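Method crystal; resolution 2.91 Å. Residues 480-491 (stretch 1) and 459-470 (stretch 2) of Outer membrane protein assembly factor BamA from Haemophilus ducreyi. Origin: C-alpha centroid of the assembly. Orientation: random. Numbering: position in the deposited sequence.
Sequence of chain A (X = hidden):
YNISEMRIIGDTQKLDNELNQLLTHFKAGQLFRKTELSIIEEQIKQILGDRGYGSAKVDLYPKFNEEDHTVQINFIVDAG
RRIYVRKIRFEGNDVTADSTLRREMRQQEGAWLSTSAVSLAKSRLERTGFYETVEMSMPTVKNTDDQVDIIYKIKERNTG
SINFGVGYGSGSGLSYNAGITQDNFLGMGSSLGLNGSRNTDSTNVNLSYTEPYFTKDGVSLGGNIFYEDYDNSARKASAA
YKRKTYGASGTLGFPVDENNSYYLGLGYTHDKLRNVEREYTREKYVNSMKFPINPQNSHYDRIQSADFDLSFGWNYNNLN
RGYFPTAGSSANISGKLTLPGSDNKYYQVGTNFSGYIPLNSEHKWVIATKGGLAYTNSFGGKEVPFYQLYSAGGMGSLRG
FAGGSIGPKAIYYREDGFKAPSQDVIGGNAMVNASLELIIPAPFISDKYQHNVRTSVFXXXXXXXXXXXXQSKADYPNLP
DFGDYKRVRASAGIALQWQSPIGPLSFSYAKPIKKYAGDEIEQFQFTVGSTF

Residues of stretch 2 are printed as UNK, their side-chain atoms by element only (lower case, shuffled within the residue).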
# COMPACT_ATOMS: atom_id res chain seq x y z
N PRO A 480 -10.77 -19.51 32.94
CA PRO A 480 -9.95 -18.31 33.08
C PRO A 480 -10.78 -17.03 32.97
O PRO A 480 -11.97 -17.08 32.62
CB PRO A 480 -9.01 -18.38 31.88
CG PRO A 480 -9.00 -19.79 31.48
CD PRO A 480 -10.34 -20.33 31.80
N ASP A 481 -10.15 -15.89 33.26
CA ASP A 481 -10.79 -14.59 33.10
C ASP A 481 -10.61 -14.14 31.65
O ASP A 481 -9.61 -13.50 31.30
CB ASP A 481 -10.16 -13.58 34.05
CG ASP A 481 -10.96 -12.32 34.17
OD1 ASP A 481 -11.81 -12.06 33.29
OD2 ASP A 481 -10.72 -11.58 35.15
N PHE A 482 -11.59 -14.47 30.82
CA PHE A 482 -11.44 -14.24 29.39
C PHE A 482 -11.45 -12.76 29.07
O PHE A 482 -11.07 -12.35 27.98
CB PHE A 482 -12.53 -14.99 28.64
CG PHE A 482 -12.33 -16.49 28.62
CD1 PHE A 482 -11.21 -17.03 28.01
CD2 PHE A 482 -13.25 -17.34 29.20
CE1 PHE A 482 -11.00 -18.41 27.97
CE2 PHE A 482 -13.06 -18.73 29.17
CZ PHE A 482 -11.93 -19.25 28.55
N GLY A 483 -11.87 -11.97 30.06
CA GLY A 483 -11.90 -10.53 29.95
C GLY A 483 -10.66 -9.84 30.50
O GLY A 483 -10.52 -8.61 30.43
N ASP A 484 -9.73 -10.63 31.03
CA ASP A 484 -8.48 -10.08 31.52
C ASP A 484 -7.49 -9.78 30.39
O ASP A 484 -6.94 -10.69 29.78
CB ASP A 484 -7.85 -11.02 32.53
CG ASP A 484 -6.60 -10.45 33.15
OD1 ASP A 484 -6.49 -9.20 33.25
OD2 ASP A 484 -5.73 -11.25 33.55
N TYR A 485 -7.26 -8.49 30.14
CA TYR A 485 -6.30 -8.08 29.13
C TYR A 485 -4.87 -8.55 29.45
O TYR A 485 -4.03 -8.58 28.57
CB TYR A 485 -6.35 -6.55 28.92
CG TYR A 485 -5.33 -5.80 29.76
CD1 TYR A 485 -5.64 -5.40 31.05
CD2 TYR A 485 -4.07 -5.51 29.26
CE1 TYR A 485 -4.71 -4.72 31.82
CE2 TYR A 485 -3.13 -4.84 30.02
CZ TYR A 485 -3.46 -4.45 31.30
OH TYR A 485 -2.51 -3.79 32.08
N LYS A 486 -4.60 -8.90 30.70
CA LYS A 486 -3.24 -9.26 31.11
C LYS A 486 -2.77 -10.70 30.79
O LYS A 486 -1.66 -11.09 31.16
CB LYS A 486 -3.03 -8.99 32.60
CG LYS A 486 -3.56 -7.67 33.07
CD LYS A 486 -3.41 -7.49 34.59
CE LYS A 486 -4.38 -8.35 35.38
NZ LYS A 486 -3.86 -9.73 35.56
N ARG A 487 -3.60 -11.49 30.11
CA ARG A 487 -3.22 -12.87 29.81
C ARG A 487 -2.44 -12.89 28.51
O ARG A 487 -2.75 -13.61 27.56
CB ARG A 487 -4.43 -13.79 29.83
CG ARG A 487 -5.01 -13.90 31.22
CD ARG A 487 -6.29 -14.70 31.30
NE ARG A 487 -6.10 -16.07 30.84
CZ ARG A 487 -6.45 -16.49 29.63
NH1 ARG A 487 -6.25 -17.75 29.28
NH2 ARG A 487 -7.00 -15.65 28.77
N VAL A 488 -1.40 -12.08 28.53
CA VAL A 488 -0.53 -11.87 27.40
C VAL A 488 0.37 -13.07 27.17
O VAL A 488 0.87 -13.71 28.12
CB VAL A 488 0.34 -10.63 27.67
CG1 VAL A 488 1.09 -10.24 26.44
CG2 VAL A 488 -0.53 -9.50 28.14
N ARG A 489 0.56 -13.40 25.90
CA ARG A 489 1.51 -14.42 25.53
C ARG A 489 2.62 -13.80 24.74
O ARG A 489 2.45 -12.71 24.18
CB ARG A 489 0.83 -15.52 24.73
CG ARG A 489 0.07 -16.48 25.62
CD ARG A 489 -1.23 -16.85 25.02
NE ARG A 489 -2.35 -16.11 25.60
CZ ARG A 489 -3.55 -16.65 25.79
NH1 ARG A 489 -3.74 -17.92 25.47
NH2 ARG A 489 -4.55 -15.93 26.29
N ALA A 490 3.75 -14.48 24.71
CA ALA A 490 4.88 -13.96 23.99
C ALA A 490 5.84 -15.07 23.61
O ALA A 490 5.81 -16.17 24.15
CB ALA A 490 5.55 -12.94 24.81
N SER A 491 6.72 -14.77 22.68
CA SER A 491 7.63 -15.75 22.17
C SER A 491 8.89 -15.07 21.70
O SER A 491 8.91 -13.85 21.50
CB SER A 491 7.00 -16.47 20.98
OG SER A 491 6.86 -15.61 19.85
N UNK A 459 11.15 -10.82 19.40
CA UNK A 459 10.23 -11.15 20.48
C UNK A 459 8.84 -10.68 20.07
O UNK A 459 8.62 -9.48 19.85
c UNK A 459 9.48 -10.53 22.81
c UNK A 459 10.65 -10.52 21.83
c UNK A 459 11.84 -11.25 22.42
N UNK A 460 7.91 -11.61 19.92
CA UNK A 460 6.53 -11.22 19.62
C UNK A 460 5.75 -11.36 20.92
O UNK A 460 6.15 -12.10 21.82
o UNK A 460 7.38 -11.06 16.96
c UNK A 460 6.52 -11.93 17.15
c UNK A 460 5.89 -12.12 18.54
o UNK A 460 6.12 -12.67 16.21
N UNK A 461 4.64 -10.64 21.01
CA UNK A 461 3.78 -10.68 22.19
C UNK A 461 2.42 -10.13 21.81
O UNK A 461 2.31 -9.12 21.11
c UNK A 461 4.39 -9.89 23.33
N UNK A 462 1.37 -10.82 22.27
CA UNK A 462 0.00 -10.56 21.83
C UNK A 462 -1.00 -10.90 22.93
O UNK A 462 -0.69 -11.65 23.86
c UNK A 462 -0.30 -11.36 20.59
N UNK A 463 -2.20 -10.34 22.83
CA UNK A 463 -3.23 -10.54 23.84
C UNK A 463 -4.61 -10.29 23.24
O UNK A 463 -4.88 -9.22 22.72
c UNK A 463 -2.67 -8.23 24.66
o UNK A 463 -4.16 -9.59 25.91
c UNK A 463 -2.98 -9.63 25.09
N UNK A 464 -5.49 -11.28 23.32
CA UNK A 464 -6.86 -11.13 22.84
C UNK A 464 -7.88 -11.41 23.94
O UNK A 464 -7.97 -12.51 24.46
c UNK A 464 -6.25 -11.82 20.50
c UNK A 464 -7.18 -12.07 21.67
c UNK A 464 -8.63 -11.87 21.25
N UNK A 465 -8.68 -10.41 24.25
CA UNK A 465 -9.66 -10.57 25.30
C UNK A 465 -11.05 -10.08 24.92
O UNK A 465 -11.22 -9.40 23.91
c UNK A 465 -9.19 -9.87 26.58
c UNK A 465 -6.95 -5.16 25.15
c UNK A 465 -10.14 -7.57 27.27
c UNK A 465 -8.72 -6.13 26.35
c UNK A 465 -7.17 -7.57 25.21
n UNK A 465 -9.85 -6.25 27.12
c UNK A 465 -9.23 -8.34 26.61
c UNK A 465 -6.51 -6.44 24.78
c UNK A 465 -8.05 -4.99 25.93
c UNK A 465 -8.31 -7.42 26.01
N UNK A 466 -12.01 -10.42 25.77
CA UNK A 466 -13.41 -10.07 25.64
C UNK A 466 -13.75 -9.06 26.72
O UNK A 466 -13.92 -9.44 27.89
o UNK A 466 -16.24 -9.97 25.96
c UNK A 466 -14.24 -11.34 25.84
c UNK A 466 -15.76 -11.10 25.82
n UNK A 466 -16.51 -12.20 25.65
N UNK A 467 -13.89 -7.80 26.35
CA UNK A 467 -14.30 -6.75 27.29
C UNK A 467 -15.62 -7.02 28.01
O UNK A 467 -15.83 -6.52 29.12
c UNK A 467 -14.45 -5.40 26.61
c UNK A 467 -13.16 -5.01 25.91
o UNK A 467 -15.52 -5.47 25.65
N UNK A 468 -16.53 -7.79 27.43
CA UNK A 468 -17.81 -7.93 28.10
C UNK A 468 -17.89 -9.17 28.99
O UNK A 468 -18.90 -9.41 29.64
n UNK A 468 -20.14 -6.44 23.01
c UNK A 468 -20.18 -6.30 25.53
c UNK A 468 -20.02 -5.54 24.21
c UNK A 468 -18.97 -7.87 27.10
c UNK A 468 -18.85 -6.71 26.12
N UNK A 469 -16.80 -9.94 29.03
CA UNK A 469 -16.79 -11.22 29.76
C UNK A 469 -17.02 -11.07 31.30
O UNK A 469 -17.30 -12.04 32.03
c UNK A 469 -15.56 -13.36 30.16
c UNK A 469 -17.57 -16.20 28.64
c UNK A 469 -16.53 -16.81 30.74
c UNK A 469 -17.30 -17.13 29.66
c UNK A 469 -17.05 -14.92 28.69
n UNK A 469 -15.22 -14.93 31.74
c UNK A 469 -16.01 -15.52 30.79
c UNK A 469 -15.55 -12.05 29.42
c UNK A 469 -16.25 -14.56 29.78
c UNK A 469 -14.95 -13.63 31.35
N UNK A 470 -16.94 -9.83 31.78
CA UNK A 470 -17.26 -9.52 33.16
C UNK A 470 -18.70 -9.88 33.49
O UNK A 470 -18.98 -10.39 34.57
c UNK A 470 -17.03 -8.03 33.43
n UNK A 470 -16.42 -3.71 32.90
c UNK A 470 -15.51 -6.04 33.19
c UNK A 470 -15.72 -7.51 32.85
c UNK A 470 -16.65 -5.17 32.68

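Position 459 carries three carbons, one bearing the other two; its CA lies 3.2 Å from Ser491 O, a CA-H...O contact. It is Val459. Position 460 has two carbons, the second carrying two oxygens, which are hydrogen-bonded elsewhere in the structure. This is Asp460, and its backbone makes a double exchange: Asp460 N to Ser491 O and Ser491 N to Asp460 O, both 2.9 Å.

Position 461 shows a single carbon, its CB, 3.6 Å from Ala490 CB. It is Ala461; methyl meets methyl on one face of the sheet, and the CA atoms of the pair come within 3.9 Å. Position 462 again has one carbon, now on the face shared with Arg489 and Ser491: Ala462. Its backbone pairs with Arg489, Ala462 N to Arg489 O at 2.9 Å and Arg489 N to Ala462 O at 3.0 Å.

Position 463 has one carbon carrying an oxygen and a carbon, and the oxygen lies 2.8 Å from Tyr485 O. It is Thr463, whose OG1 donates to that carbonyl where strand pairing has given way to a turn. Position 464 has a carbon bearing two more, pointing away and without contact to stretch 1: Val464.

Position 465 holds fused five- and six-membered rings with eight carbons and one nitrogen. It is Trp465; Tyr485 CB sits over one face, 3.5 Å from Trp465 CE2. Position 466 has two carbons, the second carrying oxygen and nitrogen. It is Asn466: the backbone N of position 468 donates to Asn466 OD1 at 2.6 Å, while Asn466 N reaches Phe482 O at 3.1 Å.

Position 467, a carbon carrying an oxygen and a carbon, points away: Thr467. Position 468, four carbons ending in nitrogen, also points away: Lys468. Position 469 has a second fused ring system of eight carbons and one nitrogen, directed toward stretch 1. It is Trp469; Phe482 presents its ring edge to the indole face, with Phe482 CD2 3.7 Å from Trp469 CZ2. Position 470, four carbons ending in nitrogen, is poorly ordered: Lys470.

The rule is an addition of currency along the contact. Antiparallel backbone pairing secures one end, where Ala490 and Ala461 meet methyl to methyl. Beyond it stretch 1 folds into type I turns, and the threonine hydroxyl and two indoles join a remaining backbone bond, Asn466 N to Phe482 O. Gly483 fits because it has no side chain; an ideal CB there would lie 2.9 Å from Asn466 O, a clash.

Stretch 2 459-470: VDAATVWNTKWK
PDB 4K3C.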